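PDB 3EUW: Myo-inositol dehydrogenase from Corynebacterium glutamicum, which probably catalyses the NAD+-dependent oxidation of myo-inositol at its 2-hydroxyl, as expected of a Gfo/Idh/MocA family dehydrogenase that assembles as a tetramer. Local coordinates for residues R240-G245 with M249-N254; L149-R154 with L179-F184; A85-I90 with K109-D114; A8-G13 with E59-D64; A317-E322 with V330-A335. All blocks are in the same frame, centred on the assembly; numbering follows the deposited sequence.

Contact 1. Residues R240-G245 with M249-N254; sequences RLEAFG and MLAADN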
# COMPACT_ATOMS: atom_id res chain seq x y z
N ARG A 240 7.94 10.86 8.07
CA ARG A 240 8.28 10.33 6.77
C ARG A 240 9.57 10.93 6.24
O ARG A 240 9.94 12.06 6.59
CB ARG A 240 7.14 10.57 5.78
CG ARG A 240 5.92 9.68 6.01
CD ARG A 240 4.78 10.07 5.07
NE ARG A 240 4.14 11.31 5.49
CZ ARG A 240 3.67 12.24 4.66
NH1 ARG A 240 3.78 12.07 3.35
NH2 ARG A 240 3.05 13.31 5.14
N LEU A 241 10.25 10.17 5.40
CA LEU A 241 11.49 10.62 4.81
C LEU A 241 11.62 10.03 3.42
O LEU A 241 11.35 8.85 3.20
CB LEU A 241 12.68 10.20 5.68
CG LEU A 241 14.05 10.68 5.19
CD1 LEU A 241 15.02 10.76 6.36
CD2 LEU A 241 14.58 9.76 4.10
N GLU A 242 12.04 10.87 2.48
CA GLU A 242 12.19 10.45 1.11
C GLU A 242 13.54 10.93 0.57
O GLU A 242 13.88 12.11 0.69
CB GLU A 242 11.05 11.06 0.28
CG GLU A 242 11.10 10.79 -1.20
CD GLU A 242 10.05 11.58 -1.98
OE1 GLU A 242 8.91 11.73 -1.49
OE2 GLU A 242 10.36 12.05 -3.08
N ALA A 243 14.32 10.01 0.01
CA ALA A 243 15.61 10.33 -0.59
C ALA A 243 15.48 10.07 -2.10
O ALA A 243 15.19 8.95 -2.53
CB ALA A 243 16.71 9.46 0.00
N PHE A 244 15.68 11.11 -2.89
CA PHE A 244 15.58 10.98 -4.34
C PHE A 244 16.94 11.16 -4.99
O PHE A 244 17.63 12.16 -4.73
CB PHE A 244 14.61 12.03 -4.90
CG PHE A 244 14.51 12.03 -6.40
CD1 PHE A 244 13.71 11.10 -7.06
CD2 PHE A 244 15.24 12.94 -7.16
CE1 PHE A 244 13.63 11.08 -8.46
CE2 PHE A 244 15.16 12.92 -8.57
CZ PHE A 244 14.35 11.98 -9.21
N GLY A 245 17.33 10.21 -5.83
CA GLY A 245 18.62 10.30 -6.48
C GLY A 245 18.55 10.13 -7.99
O GLY A 245 17.47 9.95 -8.55
N MSE A 249 14.48 6.34 -5.99
CA MSE A 249 14.09 6.96 -4.74
C MSE A 249 13.88 5.90 -3.68
O MSE A 249 13.44 4.79 -3.97
CB MSE A 249 12.78 7.75 -4.88
CG MSE A 249 12.00 7.92 -3.54
SE MSE A 249 10.43 8.98 -3.81
CE MSE A 249 9.26 7.72 -4.75
N LEU A 250 14.19 6.27 -2.45
CA LEU A 250 14.01 5.41 -1.29
C LEU A 250 13.19 6.23 -0.33
O LEU A 250 13.55 7.35 -0.00
CB LEU A 250 15.36 5.06 -0.67
CG LEU A 250 16.20 4.05 -1.46
CD1 LEU A 250 17.58 3.94 -0.87
CD2 LEU A 250 15.50 2.68 -1.44
N ALA A 251 12.06 5.70 0.11
CA ALA A 251 11.22 6.43 1.04
C ALA A 251 10.79 5.50 2.16
O ALA A 251 10.68 4.29 1.95
CB ALA A 251 10.00 7.01 0.31
N ALA A 252 10.56 6.07 3.34
CA ALA A 252 10.13 5.33 4.50
C ALA A 252 8.72 5.76 4.89
O ALA A 252 8.45 6.95 5.02
CB ALA A 252 11.09 5.54 5.67
N ASP A 253 7.84 4.78 5.06
CA ASP A 253 6.46 5.04 5.45
C ASP A 253 6.41 5.16 6.95
O ASP A 253 7.41 4.94 7.65
CB ASP A 253 5.54 3.87 5.05
CG ASP A 253 5.38 3.72 3.55
OD1 ASP A 253 5.12 4.72 2.85
OD2 ASP A 253 5.51 2.56 3.06
N ASN A 254 5.23 5.49 7.46
CA ASN A 254 5.00 5.59 8.88
C ASN A 254 4.75 4.19 9.40
O ASN A 254 4.54 3.26 8.62
CB ASN A 254 3.81 6.49 9.17
CG ASN A 254 4.18 7.96 9.15
OD1 ASN A 254 5.09 8.38 9.87
ND2 ASN A 254 3.47 8.75 8.35
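Ala-243 and Leu-250 face each other as a hydrogen-bonded pair of an antiparallel beta hairpin, and two backbone bonds make this the firmly joined part. Ala-243 N reaches Leu-250 O at 2.8 Å with a nearly straight N-H...O angle of 176°, and Leu-250 N returns a bond to Ala-243 O at 2.9 Å. Ala-252 N adds a third, to Leu-241 O. On the face carrying Glu-242 and Phe-244, selenomethionine Met-249 lays its CB at the edge of the Phe-244 ring, 4.1 Å from CD1, while its SE packs against the Glu-242 side chain. That carboxylate is buried, and its charge is met by Arg-154 and Arg-240 of the third subunit. The end at Asn-254 is looser: beyond the last backbone bond, Asn-254 ND2 merely rests 3.5 Å from Arg-240 CG, and both residues are partly exposed. Asp-238 binds Arg-240 NE and Asn-254 ND2, and Gln-239 N donates to Asn-254 OD1. On the other face, helix 129-139 packs on Leu-241, Leu-250 and Ala-252; the small Ala-243 and Ala-252 suit a close approach. Strand 146-154 pairs with strand 238-245, and a strand of the second subunit continues the sheet beyond 248-252.

Contact 2. Residues L149-R154 with L179-F184; sequences LVIISR and LDMARF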
# COMPACT_ATOMS: atom_id res chain seq x y z
N LEU A 149 16.20 15.44 -0.57
CA LEU A 149 15.87 14.74 0.66
C LEU A 149 14.65 15.47 1.22
O LEU A 149 14.73 16.64 1.57
CB LEU A 149 17.05 14.81 1.64
CG LEU A 149 16.96 13.96 2.91
CD1 LEU A 149 16.85 12.48 2.55
CD2 LEU A 149 18.18 14.20 3.76
N VAL A 150 13.52 14.78 1.26
CA VAL A 150 12.28 15.39 1.74
C VAL A 150 11.87 14.76 3.05
O VAL A 150 11.66 13.56 3.14
CB VAL A 150 11.17 15.22 0.71
CG1 VAL A 150 9.91 15.93 1.19
CG2 VAL A 150 11.62 15.78 -0.64
N ILE A 151 11.76 15.60 4.07
CA ILE A 151 11.41 15.13 5.40
C ILE A 151 10.13 15.78 5.88
O ILE A 151 9.96 16.99 5.78
CB ILE A 151 12.56 15.44 6.38
CG1 ILE A 151 13.86 14.82 5.84
CG2 ILE A 151 12.24 14.89 7.77
CD1 ILE A 151 15.12 15.12 6.66
N ILE A 152 9.22 14.96 6.38
CA ILE A 152 7.95 15.47 6.88
C ILE A 152 7.72 14.95 8.28
O ILE A 152 7.48 13.75 8.49
CB ILE A 152 6.77 15.05 5.98
CG1 ILE A 152 6.98 15.62 4.57
CG2 ILE A 152 5.45 15.53 6.59
CD1 ILE A 152 5.90 15.24 3.56
N SER A 153 7.83 15.86 9.23
CA SER A 153 7.64 15.56 10.63
C SER A 153 6.52 16.43 11.19
O SER A 153 6.54 17.66 11.09
CB SER A 153 8.93 15.83 11.40
OG SER A 153 10.01 15.05 10.91
N ARG A 154 5.52 15.78 11.78
CA ARG A 154 4.43 16.51 12.38
C ARG A 154 4.11 15.89 13.74
O ARG A 154 3.82 14.70 13.85
CB ARG A 154 3.19 16.46 11.48
CG ARG A 154 3.41 17.10 10.12
CD ARG A 154 2.19 16.88 9.21
NE ARG A 154 2.25 17.67 7.99
CZ ARG A 154 1.96 17.20 6.78
NH1 ARG A 154 1.60 15.93 6.61
NH2 ARG A 154 2.07 18.00 5.73
N LEU A 179 17.09 18.53 11.12
CA LEU A 179 18.31 19.16 10.64
C LEU A 179 19.48 18.19 10.80
O LEU A 179 20.38 18.15 9.96
CB LEU A 179 18.58 20.44 11.41
CG LEU A 179 17.54 21.52 11.08
CD1 LEU A 179 17.67 22.66 12.07
CD2 LEU A 179 17.73 22.01 9.62
N ASP A 180 19.46 17.40 11.87
CA ASP A 180 20.53 16.44 12.08
C ASP A 180 20.38 15.29 11.09
O ASP A 180 21.37 14.79 10.54
CB ASP A 180 20.52 15.88 13.50
CG ASP A 180 21.58 14.79 13.69
OD1 ASP A 180 22.77 15.15 13.76
OD2 ASP A 180 21.22 13.59 13.74
N MSE A 181 19.15 14.86 10.86
CA MSE A 181 18.89 13.76 9.93
C MSE A 181 19.41 14.21 8.57
O MSE A 181 20.00 13.43 7.81
CB MSE A 181 17.39 13.48 9.88
CG MSE A 181 16.95 12.53 8.78
SE MSE A 181 17.63 10.77 9.21
CE MSE A 181 16.78 10.37 10.91
N ALA A 182 19.21 15.48 8.27
CA ALA A 182 19.67 16.02 7.01
C ALA A 182 21.19 15.88 6.90
O ALA A 182 21.69 15.43 5.87
CB ALA A 182 19.25 17.47 6.90
N ARG A 183 21.93 16.25 7.95
CA ARG A 183 23.39 16.13 7.92
C ARG A 183 23.85 14.68 7.88
O ARG A 183 24.94 14.38 7.41
CB ARG A 183 24.03 16.85 9.12
CG ARG A 183 23.99 18.36 9.00
CD ARG A 183 24.97 19.04 9.95
NE ARG A 183 26.34 18.61 9.70
CZ ARG A 183 27.03 17.79 10.48
NH1 ARG A 183 26.49 17.31 11.60
NH2 ARG A 183 28.26 17.43 10.13
N PHE A 184 23.01 13.78 8.37
CA PHE A 184 23.31 12.35 8.37
C PHE A 184 23.48 11.94 6.91
O PHE A 184 24.30 11.08 6.58
CB PHE A 184 22.16 11.58 9.03
CG PHE A 184 22.39 10.10 9.18
CD1 PHE A 184 23.69 9.57 9.23
CD2 PHE A 184 21.32 9.23 9.37
CE1 PHE A 184 23.89 8.21 9.47
CE2 PHE A 184 21.52 7.87 9.62
CZ PHE A 184 22.81 7.36 9.67
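Strand 149-154 and helix 179-184 run nearly antiparallel, at 155° with their axes 10.0 Å apart, and the backbones come nearest where Leu-149 faces Ala-182, CA to CA 7.5 Å. That spacing is filled by branched aliphatic side chains from the strand. Ile-151 does most of the reaching: with CD1 extended away from the backbone (chi2 176°), the methyl meets Met-181 CG at 3.8 Å and lies 4.4 Å from Ala-182 N. Met-181, a selenomethionine, points its CB toward the strand but bends at its second and third torsions, so CG makes the contact while SE turns away. Leu-149 sends CD2 against the backbone of the helix, 4.0 Å from Ala-182 CA; the small alanine lets a methyl come this close. All four residues are buried and no hydrogen bond crosses between the segments. This is a helix lying on one face of the mixed sheet of the Gfo/Idh/MocA C-terminal domain, and strand alternation divides the work: Leu-149 and Ile-151 face the helix, whereas Val-150 and Ile-152 project to the other side, where Ile-152 packs on Glu-242 of the third subunit. There Ile-152 CG2 sits 3.8 Å above the centre of the Arg-154 guanidinium, which forms salt bridges with Asp-238 and with Glu-242 of the third subunit, and a cation-pi contact with Phe-244 of that subunit. Flanking the apolar patch, Ser-153 OG hydrogen-bonds Asp-178 OD1, and Asp-180, on a different side of the helix, forms a salt bridge with Arg-126.

Contact 3. Residues A85-I90 with K109-D114; sequences AVERGI and KEKIGD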
# COMPACT_ATOMS: atom_id res chain seq x y z
N ALA A 85 31.02 14.77 33.71
CA ALA A 85 31.32 13.42 33.27
C ALA A 85 32.62 13.37 32.48
O ALA A 85 33.51 12.57 32.77
CB ALA A 85 30.17 12.88 32.43
N VAL A 86 32.72 14.23 31.48
CA VAL A 86 33.91 14.28 30.64
C VAL A 86 35.17 14.60 31.45
O VAL A 86 36.23 14.02 31.22
CB VAL A 86 33.73 15.31 29.50
CG1 VAL A 86 35.05 15.58 28.82
CG2 VAL A 86 32.74 14.78 28.48
N GLU A 87 35.07 15.53 32.41
CA GLU A 87 36.22 15.89 33.22
C GLU A 87 36.73 14.71 34.03
O GLU A 87 37.88 14.70 34.48
CB GLU A 87 35.88 17.05 34.16
CG GLU A 87 35.49 18.33 33.44
CD GLU A 87 35.39 19.53 34.37
OE1 GLU A 87 34.82 19.40 35.47
OE2 GLU A 87 35.89 20.62 33.98
N ARG A 88 35.88 13.71 34.23
CA ARG A 88 36.27 12.51 34.95
C ARG A 88 36.53 11.36 33.98
O ARG A 88 36.63 10.21 34.39
CB ARG A 88 35.22 12.11 35.98
CG ARG A 88 35.22 13.00 37.22
CD ARG A 88 34.55 12.30 38.39
NE ARG A 88 35.17 11.01 38.65
CZ ARG A 88 34.68 10.10 39.49
NH1 ARG A 88 33.56 10.34 40.15
NH2 ARG A 88 35.30 8.93 39.65
N GLY A 89 36.63 11.70 32.70
CA GLY A 89 36.88 10.69 31.69
C GLY A 89 35.74 9.69 31.52
O GLY A 89 35.94 8.59 31.02
N ILE A 90 34.55 10.07 31.96
CA ILE A 90 33.40 9.19 31.84
C ILE A 90 32.60 9.56 30.60
O ILE A 90 32.13 10.70 30.47
CB ILE A 90 32.48 9.30 33.05
CG1 ILE A 90 33.27 9.08 34.34
CG2 ILE A 90 31.34 8.28 32.92
CD1 ILE A 90 32.46 9.35 35.60
N LYS A 109 32.40 23.63 25.02
CA LYS A 109 33.39 23.02 24.14
C LYS A 109 34.83 23.42 24.48
O LYS A 109 35.75 22.61 24.34
CB LYS A 109 33.10 23.40 22.69
CG LYS A 109 34.01 22.72 21.69
CD LYS A 109 33.57 23.07 20.28
CE LYS A 109 34.38 22.33 19.24
NZ LYS A 109 33.86 22.63 17.88
N GLU A 110 35.01 24.65 24.92
CA GLU A 110 36.33 25.15 25.29
C GLU A 110 36.82 24.54 26.61
O GLU A 110 37.96 24.07 26.69
CB GLU A 110 36.29 26.67 25.41
CG GLU A 110 36.60 27.41 24.12
CD GLU A 110 35.95 28.78 24.05
OE1 GLU A 110 35.85 29.45 25.10
OE2 GLU A 110 35.56 29.20 22.93
N LYS A 111 35.97 24.52 27.62
CA LYS A 111 36.36 23.96 28.90
C LYS A 111 36.77 22.49 28.81
O LYS A 111 37.80 22.09 29.35
CB LYS A 111 35.23 24.13 29.93
CG LYS A 111 35.62 23.68 31.33
CD LYS A 111 34.54 23.99 32.36
CE LYS A 111 34.37 25.49 32.57
NZ LYS A 111 33.37 25.81 33.64
N ILE A 112 35.97 21.69 28.12
CA ILE A 112 36.25 20.27 28.00
C ILE A 112 37.33 19.92 26.97
O ILE A 112 37.98 18.89 27.06
CB ILE A 112 34.97 19.47 27.66
CG1 ILE A 112 34.48 19.84 26.26
CG2 ILE A 112 33.88 19.79 28.66
CD1 ILE A 112 33.27 19.05 25.82
N GLY A 113 37.50 20.79 25.98
CA GLY A 113 38.50 20.54 24.95
C GLY A 113 38.42 19.17 24.30
O GLY A 113 37.40 18.81 23.70
N ASP A 114 39.50 18.40 24.41
CA ASP A 114 39.56 17.06 23.83
C ASP A 114 38.59 16.08 24.49
O ASP A 114 38.32 15.00 23.96
CB ASP A 114 40.99 16.53 23.91
CG ASP A 114 41.95 17.29 23.00
OD1 ASP A 114 41.89 17.07 21.76
OD2 ASP A 114 42.75 18.10 23.50
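Ala-85 O is gripped by two backbone donors, Ile-90 N at 2.8 Å and Arg-88 N at 3.0 Å, which approach from opposite faces of its carbonyl plane, next to the residues that meet 109-114. The bond from Ile-90 and its neighbour, Gly-89 N to Val-86 O at 2.8 Å, together end the helix; Gly-89 has positive phi (66°), a conformation that glycine adopts readily. Across the contact, Val-86 aims its side chain at the second helix, and its CG1 meets Ile-112 CB at 4.1 Å. Ile-112 crosses Val-86 at about a right angle, and both beta-branched residues suit an apolar seam between helices. Toward solvent the chemistry turns polar but remains loose. Glu-87 OE2 approaches the aliphatic part of Lys-111 at a slant, 4.0 Å from CD, while a bend at the third torsion (chi3 -67°) helps carry Lys-111 NZ away to 5.8 Å from that oxygen. The opposite charges may attract at this range, but they do not form a salt bridge. Phe-307 of helix 307-326 also touches Ile-112. The helix ending, with Gly-89 as C-prime residue, is a Schellman motif, set where helices 78-87 and 102-112 pack together in the Rossmann fold.

Contact 4. Residues A8-G13 with E59-D64; sequences ALFGAG and EVFARD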
# COMPACT_ATOMS: atom_id res chain seq x y z
N ALA A 8 25.27 5.11 34.82
CA ALA A 8 24.58 6.02 35.72
C ALA A 8 23.57 6.79 34.86
O ALA A 8 23.91 7.28 33.78
CB ALA A 8 25.57 6.98 36.35
N LEU A 9 22.33 6.89 35.33
CA LEU A 9 21.27 7.58 34.60
C LEU A 9 20.77 8.86 35.27
O LEU A 9 20.49 8.86 36.47
CB LEU A 9 20.08 6.64 34.38
CG LEU A 9 18.79 7.27 33.86
CD1 LEU A 9 19.00 7.74 32.42
CD2 LEU A 9 17.63 6.27 33.94
N PHE A 10 20.67 9.93 34.49
CA PHE A 10 20.17 11.21 35.00
C PHE A 10 18.78 11.49 34.43
O PHE A 10 18.60 11.54 33.21
CB PHE A 10 21.12 12.35 34.61
CG PHE A 10 22.32 12.45 35.49
CD1 PHE A 10 22.24 13.06 36.73
CD2 PHE A 10 23.54 11.89 35.10
CE1 PHE A 10 23.33 13.12 37.58
CE2 PHE A 10 24.65 11.94 35.95
CZ PHE A 10 24.54 12.56 37.19
N GLY A 11 17.81 11.66 35.32
CA GLY A 11 16.45 11.92 34.90
C GLY A 11 15.58 10.69 35.09
O GLY A 11 15.89 9.62 34.57
N ALA A 12 14.49 10.83 35.84
CA ALA A 12 13.61 9.69 36.06
C ALA A 12 12.33 9.91 35.28
O ALA A 12 11.35 9.18 35.44
CB ALA A 12 13.32 9.54 37.55
N GLY A 13 12.35 10.92 34.41
CA GLY A 13 11.19 11.23 33.60
C GLY A 13 10.86 10.13 32.60
O GLY A 13 11.34 9.01 32.72
N GLU A 59 26.17 12.94 44.35
CA GLU A 59 26.05 11.58 44.86
C GLU A 59 26.38 10.55 43.78
O GLU A 59 26.81 9.45 44.09
CB GLU A 59 24.64 11.35 45.40
CG GLU A 59 24.28 12.31 46.53
CD GLU A 59 22.82 12.23 46.92
OE1 GLU A 59 22.41 11.21 47.51
OE2 GLU A 59 22.08 13.20 46.64
N VAL A 60 26.16 10.91 42.52
CA VAL A 60 26.48 10.02 41.41
C VAL A 60 27.99 9.96 41.25
O VAL A 60 28.60 8.90 41.30
CB VAL A 60 25.89 10.53 40.07
CG1 VAL A 60 26.47 9.73 38.92
CG2 VAL A 60 24.38 10.43 40.09
N PHE A 61 28.59 11.13 41.04
CA PHE A 61 30.02 11.24 40.84
C PHE A 61 30.86 10.91 42.07
O PHE A 61 32.09 10.98 42.04
CB PHE A 61 30.34 12.64 40.32
CG PHE A 61 29.84 12.88 38.92
CD1 PHE A 61 30.34 12.14 37.86
CD2 PHE A 61 28.84 13.82 38.68
CE1 PHE A 61 29.85 12.32 36.56
CE2 PHE A 61 28.35 14.00 37.39
CZ PHE A 61 28.85 13.25 36.33
N ALA A 62 30.19 10.55 43.16
CA ALA A 62 30.88 10.16 44.37
C ALA A 62 31.35 8.72 44.14
O ALA A 62 32.29 8.27 44.79
CB ALA A 62 29.95 10.23 45.58
N ARG A 63 30.70 8.02 43.21
CA ARG A 63 31.05 6.63 42.90
C ARG A 63 32.32 6.61 42.07
O ARG A 63 32.72 7.63 41.51
CB ARG A 63 29.93 5.94 42.10
CG ARG A 63 28.56 5.93 42.77
CD ARG A 63 27.51 5.26 41.88
NE ARG A 63 27.78 3.84 41.67
CZ ARG A 63 27.24 2.86 42.39
NH1 ARG A 63 26.39 3.14 43.37
NH2 ARG A 63 27.55 1.59 42.14
N ASP A 64 32.96 5.44 42.00
CA ASP A 64 34.19 5.31 41.22
C ASP A 64 34.10 4.13 40.25
O ASP A 64 35.12 3.69 39.72
CB ASP A 64 35.41 5.15 42.15
CG ASP A 64 35.40 3.84 42.94
OD1 ASP A 64 34.37 3.15 43.00
OD2 ASP A 64 36.46 3.50 43.51
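In this Rossmann domain, strand 5-10 is a central strand of the parallel sheet, and its Ala-8 and Phe-10 pack against Val-60 and Phe-61 of segment 59-64. Val-60 points directly at the strand and is its main partner. Its CG1 meets Ala-8 CB at 3.9 Å, and its CG2 meets Phe-10 CZ at 3.6 Å, while CB stands 3.8 Å from that same ring atom. CG1 thus touches both the small alanine and the Phe-10 ring, and CG2 the ring, with valine and phenylalanine approaching from opposite directions. Phe-10 gets there because CG lies anti to the carbonyl carbon (chi1 -80°), carrying the ring toward Val-60. Phe-61 adds CE2 4.1 Å from Phe-10 CZ, the two rings meeting obliquely. The backbone then turns away in a type I turn from Val-60 to Arg-63, closed by Arg-63 N to Val-60 O at 3.0 Å. Ile-69 of strand 68-71 touches Ala-8 and both phenylalanines, extending the apolar layer. After Phe-10 the strand enters a glycine-rich turn, where Gly-11, at a positive phi of 105°, and Gly-13 at the N-cap of the following helix are consistent with the GxGxxG dinucleotide-binding motif.

Contact 5. Residues A317-E322 with V330-A335; sequences ANACLE and VTLNPA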
# COMPACT_ATOMS: atom_id res chain seq x y z
N ALA A 317 19.70 25.23 13.27
CA ALA A 317 18.41 25.67 13.80
C ALA A 317 18.44 27.20 13.97
O ALA A 317 17.46 27.88 13.66
CB ALA A 317 18.11 24.98 15.13
N ASN A 318 19.56 27.74 14.45
CA ASN A 318 19.64 29.19 14.62
C ASN A 318 19.58 29.87 13.25
O ASN A 318 18.95 30.92 13.10
CB ASN A 318 20.92 29.60 15.36
CG ASN A 318 20.87 29.23 16.84
OD1 ASN A 318 19.79 29.08 17.40
ND2 ASN A 318 22.04 29.11 17.47
N ALA A 319 20.22 29.26 12.25
CA ALA A 319 20.20 29.84 10.92
C ALA A 319 18.77 29.83 10.39
O ALA A 319 18.35 30.77 9.72
CB ALA A 319 21.12 29.06 9.98
N CYS A 320 18.02 28.77 10.71
CA CYS A 320 16.63 28.64 10.29
C CYS A 320 15.79 29.78 10.85
O CYS A 320 15.08 30.45 10.11
CB CYS A 320 16.00 27.32 10.74
SG CYS A 320 16.49 25.85 9.81
N LEU A 321 15.86 29.96 12.17
CA LEU A 321 15.12 31.01 12.84
C LEU A 321 15.43 32.37 12.24
O LEU A 321 14.53 33.17 11.98
CB LEU A 321 15.45 31.04 14.34
CG LEU A 321 14.74 32.12 15.18
CD1 LEU A 321 13.24 31.92 15.11
CD2 LEU A 321 15.20 32.04 16.63
N GLU A 322 16.71 32.64 12.01
CA GLU A 322 17.12 33.92 11.44
C GLU A 322 16.56 34.11 10.03
O GLU A 322 16.12 35.20 9.68
CB GLU A 322 18.64 34.01 11.42
CG GLU A 322 19.18 35.35 11.86
CD GLU A 322 19.50 36.24 10.70
OE1 GLU A 322 20.13 35.74 9.74
OE2 GLU A 322 19.14 37.42 10.73
N VAL A 330 20.20 32.18 4.31
CA VAL A 330 21.34 32.44 5.18
C VAL A 330 22.54 31.58 4.77
O VAL A 330 22.43 30.36 4.68
CB VAL A 330 20.99 32.14 6.67
CG1 VAL A 330 22.25 32.24 7.55
CG2 VAL A 330 19.95 33.13 7.18
N THR A 331 23.68 32.22 4.52
CA THR A 331 24.91 31.51 4.15
C THR A 331 25.68 31.20 5.43
O THR A 331 26.10 32.11 6.15
CB THR A 331 25.79 32.37 3.22
OG1 THR A 331 25.11 32.58 1.98
CG2 THR A 331 27.11 31.67 2.95
N LEU A 332 25.86 29.92 5.71
CA LEU A 332 26.55 29.48 6.91
C LEU A 332 28.00 29.92 7.03
O LEU A 332 28.44 30.34 8.11
CB LEU A 332 26.48 27.96 7.00
CG LEU A 332 25.06 27.42 7.17
CD1 LEU A 332 25.05 25.91 7.05
CD2 LEU A 332 24.53 27.86 8.53
N ASN A 333 28.75 29.84 5.94
CA ASN A 333 30.16 30.24 5.97
C ASN A 333 30.47 31.29 4.90
O ASN A 333 30.67 30.95 3.73
CB ASN A 333 31.06 29.01 5.78
CG ASN A 333 30.85 27.97 6.87
OD1 ASN A 333 30.99 28.25 8.06
ND2 ASN A 333 30.52 26.75 6.46
N PRO A 334 30.53 32.57 5.30
CA PRO A 334 30.81 33.73 4.44
C PRO A 334 32.08 33.59 3.58
O PRO A 334 32.81 32.60 3.68
CB PRO A 334 30.91 34.88 5.44
CG PRO A 334 29.92 34.47 6.50
CD PRO A 334 30.24 33.01 6.68
N ALA A 335 32.34 34.61 2.76
CA ALA A 335 33.51 34.62 1.87
C ALA A 335 34.62 35.52 2.40
O ALA A 335 35.73 35.00 2.66
CB ALA A 335 33.09 35.06 0.47
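Val-330 meets Ala-319 where helix 307-326 lies on an edge strand, 330-331, of the mixed sheet in the C-terminal domain. The CB of Val-330 points toward the helix and divides into two methyls with different partners. CG1, anti to the backbone N (chi1 173°), faces Ala-319 CB at 4.2 Å. CG2 turns to the helix backbone and the solvent side of the helix: it lies 3.8 Å from Ala-319 O and 3.7 Å from Glu-322 OE1, where Glu-322 crosses it at about a right angle. Glu-322 is exposed; its carboxylate oxygen grazes the methyl at the margin, with torsions off the usual rotamers, so this touch carries little weight. Alanine suits the middle of the contact, since its short side chain allows the helix to settle close to the strand, CA of Ala-319 and CA of Val-330 being 6.4 Å apart. No hydrogen bond joins the two segments; the strand is tied instead to strand 189-197, through backbone bonds of Val-330 with Val-192 and Leu-332 with Val-190. Val-192 touches Ala-319 as well, so helix and both strands share this apolar patch. Just past the strand, Leu-332 swings back toward the helix and sets its CD2 methyl 3.9 Å from Ala-319 CB.

Contacts 1, 2 and 5 all reach the mixed C-terminal sheet, while contacts 3 and 4 belong to the Rossmann domain, on the other side of the chain's centre from contacts 1 and 2. Contact 1 alone is built on backbone hydrogen bonds across its segments; the others rest largely on apolar packing. Contacts 1, 2 and 4 are buried, whereas 3 and 5 are partly open and carry glutamates at their margins. Strand 146-154 joins contacts 1 and 2, both of which also touch the third subunit. Leu-179 packs on Ala-317 to link contacts 2 and 5, and Arg-88 NH1 hydrogen-bonds Arg-63 O to link contacts 3 and 4.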